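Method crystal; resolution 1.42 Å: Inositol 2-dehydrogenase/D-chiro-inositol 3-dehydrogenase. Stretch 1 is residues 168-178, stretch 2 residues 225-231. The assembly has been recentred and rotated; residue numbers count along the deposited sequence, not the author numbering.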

# COMPACT_ATOMS: atom_id res chain seq x y z
N MET A 168 6.28 16.06 30.18
CA MET A 168 7.07 15.16 29.37
C MET A 168 6.48 14.89 27.99
O MET A 168 7.18 14.51 27.11
CB MET A 168 7.31 13.87 30.10
CG MET A 168 8.37 14.02 31.17
SD MET A 168 8.35 12.84 32.50
CE MET A 168 8.83 11.39 31.69
N ALA A 169 5.20 15.14 27.84
CA ALA A 169 4.61 15.09 26.53
C ALA A 169 5.30 16.06 25.61
O ALA A 169 5.40 15.83 24.46
CB ALA A 169 3.13 15.38 26.58
N ILE A 170 5.77 17.15 26.18
CA ILE A 170 6.58 18.11 25.43
C ILE A 170 8.07 17.72 25.47
O ILE A 170 8.66 17.49 24.48
CB ILE A 170 6.41 19.56 25.96
CG1 ILE A 170 4.96 19.98 26.06
CG2 ILE A 170 7.18 20.55 25.12
CD1 ILE A 170 4.15 19.77 24.85
N THR A 171 8.62 17.61 26.66
CA THR A 171 10.05 17.54 26.76
C THR A 171 10.67 16.21 26.31
O THR A 171 11.81 16.19 25.95
CB THR A 171 10.52 17.88 28.20
OG1 THR A 171 9.96 16.96 29.11
CG2 THR A 171 10.11 19.23 28.57
N ASP A 172 9.91 15.14 26.34
CA ASP A 172 10.42 13.84 25.98
C ASP A 172 9.90 13.34 24.61
O ASP A 172 10.54 12.61 23.94
CB ASP A 172 10.13 12.80 27.05
CG ASP A 172 11.03 12.94 28.27
OD1 ASP A 172 11.95 13.76 28.24
OD2 ASP A 172 10.82 12.24 29.24
N THR A 173 8.72 13.81 24.26
CA THR A 173 8.00 13.30 23.12
C THR A 173 7.92 14.32 21.98
O THR A 173 8.57 14.16 21.00
CB THR A 173 6.65 12.76 23.58
OG1 THR A 173 6.86 11.75 24.57
CG2 THR A 173 5.87 12.16 22.43
N LEU A 174 7.18 15.39 22.15
CA LEU A 174 7.07 16.39 21.10
C LEU A 174 8.40 17.07 20.73
O LEU A 174 8.53 17.62 19.69
CB LEU A 174 6.01 17.44 21.46
CG LEU A 174 5.63 18.49 20.42
CD1 LEU A 174 4.96 17.90 19.18
CD2 LEU A 174 4.73 19.53 21.05
N ILE A 175 9.34 17.00 21.62
CA ILE A 175 10.62 17.64 21.43
C ILE A 175 11.26 17.22 20.11
O ILE A 175 11.94 17.99 19.51
CB ILE A 175 11.56 17.40 22.64
CG1 ILE A 175 12.75 18.37 22.63
CG2 ILE A 175 11.99 15.98 22.72
CD1 ILE A 175 12.37 19.71 22.88
N HIS A 176 11.01 16.00 19.70
CA HIS A 176 11.52 15.47 18.47
C HIS A 176 10.93 16.17 17.25
O HIS A 176 11.63 16.52 16.36
CB HIS A 176 11.32 13.96 18.42
CG HIS A 176 12.17 13.23 19.40
ND1 HIS A 176 13.52 13.12 19.26
CD2 HIS A 176 11.86 12.63 20.56
CE1 HIS A 176 14.02 12.46 20.28
NE2 HIS A 176 13.02 12.12 21.07
N GLU A 177 9.64 16.40 17.28
CA GLU A 177 9.01 17.16 16.25
C GLU A 177 9.42 18.63 16.32
O GLU A 177 9.56 19.27 15.32
CB GLU A 177 7.49 17.04 16.35
CG GLU A 177 6.88 15.73 15.84
CD GLU A 177 7.13 14.52 16.72
OE1 GLU A 177 7.29 14.67 17.92
OE2 GLU A 177 7.19 13.44 16.17
N ILE A 178 9.62 19.13 17.52
CA ILE A 178 10.06 20.49 17.70
C ILE A 178 11.39 20.76 17.02
O ILE A 178 11.53 21.72 16.34
CB ILE A 178 10.11 20.88 19.16
CG1 ILE A 178 8.69 21.17 19.66
CG2 ILE A 178 10.96 22.09 19.34
CD1 ILE A 178 8.59 21.17 21.16
N GLN A 225 0.53 20.71 12.30
CA GLN A 225 -0.37 20.04 13.21
C GLN A 225 0.18 18.71 13.65
O GLN A 225 0.24 17.80 12.88
CB GLN A 225 -1.73 19.84 12.55
CG GLN A 225 -2.44 21.09 12.17
CD GLN A 225 -3.77 20.86 11.55
OE1 GLN A 225 -3.94 19.97 10.80
NE2 GLN A 225 -4.71 21.66 11.89
N VAL A 226 0.56 18.60 14.91
CA VAL A 226 1.08 17.37 15.46
C VAL A 226 0.10 16.74 16.44
O VAL A 226 -0.38 17.38 17.31
CB VAL A 226 2.42 17.57 16.19
CG1 VAL A 226 3.04 16.25 16.52
CG2 VAL A 226 3.37 18.32 15.37
N LEU A 227 -0.19 15.47 16.23
CA LEU A 227 -0.89 14.63 17.18
C LEU A 227 0.09 13.90 18.05
O LEU A 227 0.91 13.16 17.56
CB LEU A 227 -1.76 13.61 16.46
CG LEU A 227 -2.41 12.52 17.32
CD1 LEU A 227 -3.39 13.12 18.32
CD2 LEU A 227 -3.08 11.55 16.42
N VAL A 228 0.02 14.14 19.35
CA VAL A 228 0.80 13.41 20.33
C VAL A 228 -0.15 12.48 21.08
O VAL A 228 -1.08 12.91 21.63
CB VAL A 228 1.52 14.37 21.30
CG1 VAL A 228 2.19 13.62 22.41
CG2 VAL A 228 2.51 15.21 20.58
N HIS A 229 0.12 11.20 21.01
CA HIS A 229 -0.75 10.20 21.58
C HIS A 229 0.08 9.09 22.16
O HIS A 229 0.52 8.25 21.47
CB HIS A 229 -1.71 9.63 20.51
CG HIS A 229 -2.82 8.80 21.07
ND1 HIS A 229 -3.65 8.06 20.28
CD2 HIS A 229 -3.22 8.60 22.34
CE1 HIS A 229 -4.52 7.43 21.04
NE2 HIS A 229 -4.29 7.75 22.29
N VAL A 230 0.26 9.11 23.47
CA VAL A 230 1.24 8.27 24.12
C VAL A 230 0.69 7.06 24.88
O VAL A 230 1.43 6.28 25.41
CB VAL A 230 2.20 9.10 25.03
CG1 VAL A 230 2.89 10.17 24.25
CG2 VAL A 230 1.47 9.68 26.21
N THR A 231 -0.62 6.92 24.88
CA THR A 231 -1.29 5.75 25.42
C THR A 231 -2.12 5.03 24.35
O THR A 231 -3.12 4.45 24.63
CB THR A 231 -2.20 6.07 26.64
OG1 THR A 231 -3.25 6.93 26.25
CG2 THR A 231 -1.44 6.74 27.74

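What holds the helix against the strand? Apolar packing does, and it centres on Leu174. Its CA-to-CB bond points sideways, but with chi1 in t and chi2 in p the end of the side chain comes nearer the strand. There CD1 meets two valines, lying 3.7 Å from CG1 of Val226 and 3.9 Å from CG2 of Val228. Those distances are ordinary van der Waals separations, so the methyl groups touch without strain.

Why do Val226 and Val228 make contact while Leu227 does not? In an extended strand successive side chains alternate between its two faces. Val226 and Val228 point toward the helix; Leu227 and His229 point away and stay out of contact. Val230 also points toward the helix, although it lies beyond the strand, and extends the valine row.

How do the polar residues of the helix take part? They contribute carbon. Thr173 places its methyl CG2 4.0 Å from CG1 of Val228 and likewise 4.0 Å from CG1 of Val230, while its hydroxyl is hydrogen-bonded elsewhere in the structure. Glu177 behaves similarly: its CG lies 3.9 Å from CG1 of Val226, and both carboxylate oxygens find hydrogen bonds elsewhere.

Does the backbone join in? No hydrogen bond crosses between the stretches, and the helix and strand axes come no closer than 9.6 Å, so side chains fill the gap. The closest backbone approach to a valine methyl is loose, 4.4 Å from O of Ala169 to CG1 of Val228. That same oxygen accepts a hydrogen bond from N of Leu174, at 2.9 Å, within the wider pi-type turn at 169-174. The carbonyl's polar need is thus met inside the helix, and its neighbour across the contact can be a methyl group.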